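Local coordinates for protein phosphoribosylaminoimidazole carboxylase, ATPase subunit (Thermus thermophilus, PDB 3AW8) that probably catalyses the ATP-dependent carboxylation of 5-aminoimidazole ribonucleotide with bicarbonate to N5-carboxyaminoimidazole ribonucleotide, a step of purine biosynthesis, at residues Val175-Arg189 / Asp238-Gly251. Residues are numbered along the deposited sequence; the frame is centred on the assembly and turned at random.
Sequences VPFDREVSLLAVRGR and DYVGVLALEFFQVG. With AMP (adenosine monophosphate), chain C.
Gln249 OE1 is gripped side-on by one guanidinium: Arg179 NE lies 2.7 Å and Arg179 NH1 2.9 Å from it, with the oxygen in the guanidinium plane. NH1 uses a lone pair in the amide plane, whereas NE comes from above that plane, the two flat groups being turned 75° apart. Both side chains run extended alongside each other, and Arg179 NH2 goes on to Glu200 (salt bridge) and Pro216 O, partners that with the amide probably hold the guanidinium's rotation. Here strands 179-187 and 241-250 pair antiparallel, and Asp178 and Arg179 both face Gln249 in a classic beta bulge. Asp178 N donates to Gln249 O at 2.7 Å, while the bond from Arg179 N to the same oxygen is weak. At the far end Arg187 runs extended past Tyr239 O, and the turn at its last torsion (chi4 -79°) brings NH2 to that oxygen at 2.7 Å, from above the carbonyl plane.

On the nucleotide side, Val175 CG1 sits over one face of the Phe248 ring, 3.8 Å from its centroid. The Phe177 ring is nearly parallel to that of Phe248 but slid aside, overlapping it little. Phe248 CZ approaches AMP C5 to 3.5 Å, Val175 N donates to AMP N1, and Glu180 OE1 accepts from the ribose O2' at 3.1 Å. A water links Glu180 OE2 to Phe247 O. This strand pair of the ATP-grasp domain thus gives the adenine an apolar contact from Phe248 and a backbone N-H from Val175, and the ribose a carboxylate, while the Arg179-Gln249 grip ties the strands together on the other face of the sheet.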
loop_
_atom_site.group_PDB
_atom_site.type_symbol
_atom_site.label_atom_id
_atom_site.label_comp_id
_atom_site.label_asym_id
_atom_site.label_seq_id
_atom_site.Cartn_x
_atom_site.Cartn_y
_atom_site.Cartn_z
ATOM N N VAL A 175 -24.310 -4.800 -29.685
ATOM C CA VAL A 175 -23.934 -6.189 -29.471
ATOM C C VAL A 175 -24.540 -6.739 -28.180
ATOM O O VAL A 175 -24.389 -6.155 -27.106
ATOM C CB VAL A 175 -22.389 -6.354 -29.449
ATOM C CG1 VAL A 175 -21.782 -5.477 -28.374
ATOM C CG2 VAL A 175 -22.021 -7.812 -29.229
ATOM N N PRO A 176 -25.265 -7.864 -28.282
ATOM C CA PRO A 176 -25.897 -8.499 -27.122
ATOM C C PRO A 176 -24.848 -9.370 -26.435
ATOM O O PRO A 176 -24.665 -10.536 -26.790
ATOM C CB PRO A 176 -27.009 -9.316 -27.758
ATOM C CG PRO A 176 -26.330 -9.826 -29.010
ATOM C CD PRO A 176 -25.584 -8.600 -29.523
ATOM N N PHE A 177 -24.148 -8.797 -25.463
ATOM C CA PHE A 177 -23.098 -9.527 -24.764
ATOM C C PHE A 177 -23.566 -10.219 -23.488
ATOM O O PHE A 177 -24.513 -9.780 -22.825
ATOM C CB PHE A 177 -21.929 -8.576 -24.451
ATOM C CG PHE A 177 -22.310 -7.401 -23.590
ATOM C CD1 PHE A 177 -22.411 -7.533 -22.207
ATOM C CD2 PHE A 177 -22.613 -6.169 -24.165
ATOM C CE1 PHE A 177 -22.807 -6.458 -21.411
ATOM C CE2 PHE A 177 -23.012 -5.087 -23.376
ATOM C CZ PHE A 177 -23.111 -5.231 -21.998
ATOM N N ASP A 178 -22.895 -11.320 -23.165
ATOM C CA ASP A 178 -23.188 -12.088 -21.963
ATOM C C ASP A 178 -22.740 -11.210 -20.804
ATOM O O ASP A 178 -23.416 -11.101 -19.778
ATOM C CB ASP A 178 -22.385 -13.392 -21.968
ATOM C CG ASP A 178 -22.783 -14.327 -23.106
ATOM O OD1 ASP A 178 -21.942 -15.169 -23.504
ATOM O OD2 ASP A 178 -23.934 -14.229 -23.589
ATOM N N ARG A 179 -21.587 -10.578 -20.991
ATOM C CA ARG A 179 -21.020 -9.683 -19.993
ATOM C C ARG A 179 -19.884 -8.876 -20.606
ATOM O O ARG A 179 -19.482 -9.102 -21.753
ATOM C CB ARG A 179 -20.473 -10.476 -18.806
ATOM C CG ARG A 179 -19.292 -11.363 -19.165
ATOM C CD ARG A 179 -18.771 -12.120 -17.958
ATOM N NE ARG A 179 -17.761 -13.092 -18.357
ATOM C CZ ARG A 179 -17.142 -13.913 -17.518
ATOM N NH1 ARG A 179 -16.231 -14.769 -17.975
ATOM N NH2 ARG A 179 -17.434 -13.878 -16.223
ATOM N N GLU A 180 -19.383 -7.928 -19.825
ATOM C CA GLU A 180 -18.273 -7.094 -20.237
ATOM C C GLU A 180 -17.086 -7.536 -19.397
ATOM O O GLU A 180 -17.229 -7.825 -18.211
ATOM C CB GLU A 180 -18.590 -5.617 -19.986
ATOM C CG GLU A 180 -19.417 -4.985 -21.093
ATOM C CD GLU A 180 -19.755 -3.532 -20.828
ATOM O OE1 GLU A 180 -20.743 -3.270 -20.106
ATOM O OE2 GLU A 180 -19.028 -2.648 -21.336
ATOM N N VAL A 181 -15.921 -7.633 -20.020
ATOM C CA VAL A 181 -14.727 -8.028 -19.296
ATOM C C VAL A 181 -13.566 -7.172 -19.772
ATOM O O VAL A 181 -13.658 -6.503 -20.799
ATOM C CB VAL A 181 -14.397 -9.540 -19.501
ATOM C CG1 VAL A 181 -15.546 -10.392 -18.979
ATOM C CG2 VAL A 181 -14.117 -9.840 -20.969
ATOM N N SER A 182 -12.478 -7.170 -19.015
ATOM C CA SER A 182 -11.313 -6.389 -19.403
ATOM C C SER A 182 -10.067 -7.138 -18.998
ATOM O O SER A 182 -10.085 -7.930 -18.056
ATOM C CB SER A 182 -11.329 -5.011 -18.734
ATOM O OG SER A 182 -11.051 -5.117 -17.355
ATOM N N LEU A 183 -8.986 -6.892 -19.722
ATOM C CA LEU A 183 -7.724 -7.548 -19.426
ATOM C C LEU A 183 -6.641 -6.502 -19.248
ATOM O O LEU A 183 -6.331 -5.759 -20.178
ATOM C CB LEU A 183 -7.335 -8.501 -20.560
ATOM C CG LEU A 183 -5.997 -9.215 -20.347
ATOM C CD1 LEU A 183 -6.229 -10.707 -20.270
ATOM C CD2 LEU A 183 -5.037 -8.881 -21.472
ATOM N N LEU A 184 -6.085 -6.418 -18.046
ATOM C CA LEU A 184 -5.013 -5.471 -17.803
ATOM C C LEU A 184 -3.726 -6.191 -18.185
ATOM O O LEU A 184 -3.464 -7.296 -17.719
ATOM C CB LEU A 184 -4.966 -5.049 -16.327
ATOM C CG LEU A 184 -6.128 -4.231 -15.755
ATOM C CD1 LEU A 184 -6.493 -3.139 -16.731
ATOM C CD2 LEU A 184 -7.338 -5.116 -15.500
ATOM N N ALA A 185 -2.936 -5.577 -19.053
ATOM C CA ALA A 185 -1.680 -6.175 -19.483
ATOM C C ALA A 185 -0.558 -5.177 -19.271
ATOM O O ALA A 185 -0.791 -3.971 -19.195
ATOM C CB ALA A 185 -1.757 -6.574 -20.960
ATOM N N VAL A 186 0.664 -5.677 -19.181
ATOM C CA VAL A 186 1.795 -4.796 -18.972
ATOM C C VAL A 186 3.039 -5.258 -19.720
ATOM O O VAL A 186 3.315 -6.452 -19.831
ATOM C CB VAL A 186 2.094 -4.659 -17.458
ATOM C CG1 VAL A 186 1.921 -5.996 -16.773
ATOM C CG2 VAL A 186 3.502 -4.126 -17.242
ATOM N N ARG A 187 3.779 -4.292 -20.245
ATOM C CA ARG A 187 4.994 -4.577 -20.981
ATOM C C ARG A 187 6.082 -3.627 -20.511
ATOM O O ARG A 187 5.944 -2.408 -20.625
ATOM C CB ARG A 187 4.748 -4.402 -22.484
ATOM C CG ARG A 187 5.951 -4.702 -23.373
ATOM C CD ARG A 187 5.553 -4.704 -24.850
ATOM N NE ARG A 187 6.703 -4.907 -25.730
ATOM C CZ ARG A 187 7.576 -3.960 -26.062
ATOM N NH1 ARG A 187 8.590 -4.248 -26.860
ATOM N NH2 ARG A 187 7.430 -2.722 -25.610
ATOM N N GLY A 188 7.154 -4.198 -19.969
ATOM C CA GLY A 188 8.266 -3.402 -19.488
ATOM C C GLY A 188 9.070 -2.741 -20.594
ATOM O O GLY A 188 8.882 -3.013 -21.781
ATOM N N ARG A 189 9.975 -1.858 -20.195
ATOM C CA ARG A 189 10.815 -1.139 -21.136
ATOM C C ARG A 189 11.766 -2.137 -21.774
ATOM O O ARG A 189 12.252 -1.942 -22.890
ATOM C CB ARG A 189 11.599 -0.055 -20.395
ATOM C CG ARG A 189 12.223 0.991 -21.287
ATOM C CD ARG A 189 12.682 2.189 -20.474
ATOM N NE ARG A 189 13.750 1.851 -19.540
ATOM C CZ ARG A 189 14.147 2.636 -18.539
ATOM N NH1 ARG A 189 13.562 3.815 -18.334
ATOM N NH2 ARG A 189 15.138 2.245 -17.743
ATOM N N ASP A 238 4.717 -0.758 -29.381
ATOM C CA ASP A 238 5.959 -0.616 -28.622
ATOM C C ASP A 238 5.554 -0.066 -27.260
ATOM O O ASP A 238 6.178 0.842 -26.710
ATOM C CB ASP A 238 6.911 0.357 -29.312
ATOM C CG ASP A 238 7.993 -0.356 -30.091
ATOM O OD1 ASP A 238 7.675 -1.022 -31.108
ATOM O OD2 ASP A 238 9.166 -0.260 -29.671
ATOM N N TYR A 239 4.482 -0.645 -26.738
ATOM C CA TYR A 239 3.908 -0.244 -25.472
ATOM C C TYR A 239 4.826 -0.507 -24.293
ATOM O O TYR A 239 5.492 -1.541 -24.217
ATOM C CB TYR A 239 2.581 -0.977 -25.245
ATOM C CG TYR A 239 1.638 -0.239 -24.324
ATOM C CD1 TYR A 239 0.769 0.728 -24.821
ATOM C CD2 TYR A 239 1.640 -0.480 -22.950
ATOM C CE1 TYR A 239 -0.075 1.436 -23.977
ATOM C CE2 TYR A 239 0.800 0.228 -22.094
ATOM C CZ TYR A 239 -0.055 1.181 -22.615
ATOM O OH TYR A 239 -0.909 1.861 -21.789
ATOM N N VAL A 240 4.856 0.450 -23.376
ATOM C CA VAL A 240 5.644 0.331 -22.163
ATOM C C VAL A 240 4.744 0.819 -21.046
ATOM O O VAL A 240 4.274 1.961 -21.063
ATOM C CB VAL A 240 6.908 1.195 -22.200
ATOM C CG1 VAL A 240 7.705 0.983 -20.926
ATOM C CG2 VAL A 240 7.739 0.840 -23.426
ATOM N N GLY A 241 4.491 -0.064 -20.092
ATOM C CA GLY A 241 3.629 0.281 -18.980
ATOM C C GLY A 241 2.421 -0.625 -18.952
ATOM O O GLY A 241 2.453 -1.747 -19.468
ATOM N N VAL A 242 1.349 -0.145 -18.342
ATOM C CA VAL A 242 0.134 -0.931 -18.257
ATOM C C VAL A 242 -0.880 -0.494 -19.300
ATOM O O VAL A 242 -1.120 0.694 -19.505
ATOM C CB VAL A 242 -0.471 -0.849 -16.849
ATOM C CG1 VAL A 242 -1.897 -1.407 -16.841
ATOM C CG2 VAL A 242 0.416 -1.630 -15.888
ATOM N N LEU A 243 -1.465 -1.482 -19.960
ATOM C CA LEU A 243 -2.448 -1.256 -21.005
ATOM C C LEU A 243 -3.742 -1.962 -20.586
ATOM O O LEU A 243 -3.709 -3.099 -20.121
ATOM C CB LEU A 243 -1.880 -1.821 -22.316
ATOM C CG LEU A 243 -2.571 -1.704 -23.672
ATOM C CD1 LEU A 243 -3.403 -2.932 -23.909
ATOM C CD2 LEU A 243 -3.395 -0.437 -23.739
ATOM N N ALA A 244 -4.875 -1.279 -20.720
ATOM C CA ALA A 244 -6.159 -1.859 -20.345
ATOM C C ALA A 244 -7.044 -2.058 -21.569
ATOM O O ALA A 244 -7.403 -1.103 -22.264
ATOM C CB ALA A 244 -6.864 -0.968 -19.329
ATOM N N LEU A 245 -7.391 -3.316 -21.818
ATOM C CA LEU A 245 -8.230 -3.685 -22.948
ATOM C C LEU A 245 -9.594 -4.171 -22.469
ATOM O O LEU A 245 -9.689 -5.099 -21.667
ATOM C CB LEU A 245 -7.542 -4.788 -23.753
ATOM C CG LEU A 245 -6.863 -4.425 -25.078
ATOM C CD1 LEU A 245 -6.312 -3.010 -25.027
ATOM C CD2 LEU A 245 -5.768 -5.451 -25.381
ATOM N N GLU A 246 -10.646 -3.532 -22.962
ATOM C CA GLU A 246 -12.006 -3.904 -22.608
ATOM C C GLU A 246 -12.678 -4.635 -23.763
ATOM O O GLU A 246 -12.655 -4.167 -24.897
ATOM C CB GLU A 246 -12.816 -2.661 -22.250
ATOM C CG GLU A 246 -12.569 -2.169 -20.844
ATOM C CD GLU A 246 -13.503 -1.043 -20.451
ATOM O OE1 GLU A 246 -13.231 0.112 -20.839
ATOM O OE2 GLU A 246 -14.516 -1.317 -19.762
ATOM N N PHE A 247 -13.271 -5.789 -23.477
ATOM C CA PHE A 247 -13.957 -6.562 -24.510
ATOM C C PHE A 247 -15.405 -6.849 -24.124
ATOM O O PHE A 247 -15.818 -6.639 -22.983
ATOM C CB PHE A 247 -13.270 -7.913 -24.754
ATOM C CG PHE A 247 -11.839 -7.810 -25.175
ATOM C CD1 PHE A 247 -10.829 -7.693 -24.228
ATOM C CD2 PHE A 247 -11.494 -7.852 -26.521
ATOM C CE1 PHE A 247 -9.492 -7.624 -24.615
ATOM C CE2 PHE A 247 -10.161 -7.783 -26.920
ATOM C CZ PHE A 247 -9.158 -7.670 -25.969
ATOM N N PHE A 248 -16.170 -7.313 -25.106
ATOM C CA PHE A 248 -17.551 -7.718 -24.897
ATOM C C PHE A 248 -17.451 -9.229 -25.008
ATOM O O PHE A 248 -16.791 -9.729 -25.921
ATOM C CB PHE A 248 -18.458 -7.214 -26.016
ATOM C CG PHE A 248 -18.794 -5.767 -25.920
ATOM C CD1 PHE A 248 -19.379 -5.254 -24.772
ATOM C CD2 PHE A 248 -18.552 -4.914 -26.989
ATOM C CE1 PHE A 248 -19.719 -3.903 -24.689
ATOM C CE2 PHE A 248 -18.889 -3.562 -26.914
ATOM C CZ PHE A 248 -19.473 -3.058 -25.762
ATOM N N GLN A 249 -18.066 -9.963 -24.085
ATOM C CA GLN A 249 -18.016 -11.419 -24.168
ATOM C C GLN A 249 -19.351 -11.956 -24.665
ATOM O O GLN A 249 -20.374 -11.841 -23.985
ATOM C CB GLN A 249 -17.693 -12.060 -22.814
ATOM C CG GLN A 249 -17.302 -13.534 -22.949
ATOM C CD GLN A 249 -17.239 -14.282 -21.622
ATOM O OE1 GLN A 249 -16.644 -13.813 -20.652
ATOM N NE2 GLN A 249 -17.844 -15.465 -21.585
ATOM N N VAL A 250 -19.337 -12.518 -25.868
ATOM C CA VAL A 250 -20.534 -13.104 -26.459
ATOM C C VAL A 250 -20.182 -14.575 -26.661
ATOM O O VAL A 250 -19.365 -14.919 -27.523
ATOM C CB VAL A 250 -20.884 -12.457 -27.825
ATOM C CG1 VAL A 250 -22.289 -12.866 -28.247
ATOM C CG2 VAL A 250 -20.786 -10.948 -27.731
ATOM N N GLY A 251 -20.780 -15.431 -25.839
ATOM C CA GLY A 251 -20.495 -16.850 -25.917
ATOM C C GLY A 251 -19.075 -17.115 -25.454
ATOM O O GLY A 251 -18.782 -17.082 -24.258
HETATM P P AMP C . -18.240 3.978 -23.466
HETATM O O1P AMP C . -17.166 3.856 -22.445
HETATM O O2P AMP C . -17.969 2.925 -24.662
HETATM O O3P AMP C . -18.250 5.477 -24.055
HETATM O "O5'" AMP C . -19.686 3.675 -22.785
HETATM C "C5'" AMP C . -19.689 2.321 -22.297
HETATM C "C4'" AMP C . -21.124 1.914 -21.906
HETATM O "O4'" AMP C . -22.007 1.876 -23.076
HETATM C "C3'" AMP C . -21.162 0.515 -21.264
HETATM O "O3'" AMP C . -22.055 0.505 -20.142
HETATM C "C2'" AMP C . -21.620 -0.424 -22.388
HETATM O "O2'" AMP C . -22.464 -1.466 -21.881
HETATM C "C1'" AMP C . -22.352 0.487 -23.399
HETATM N N9 AMP C . -21.947 0.160 -24.789
HETATM C C8 AMP C . -20.909 0.718 -25.494
HETATM N N7 AMP C . -20.836 0.201 -26.686
HETATM C C5 AMP C . -21.812 -0.717 -26.835
HETATM C C6 AMP C . -22.223 -1.585 -27.883
HETATM N N6 AMP C . -21.554 -1.592 -29.095
HETATM N N1 AMP C . -23.282 -2.402 -27.675
HETATM C C2 AMP C . -23.944 -2.410 -26.509
HETATM N N3 AMP C . -23.588 -1.610 -25.500
HETATM C C4 AMP C . -22.544 -0.760 -25.615
HETATM O O HOH W 1 -16.382 -3.991 -22.362
#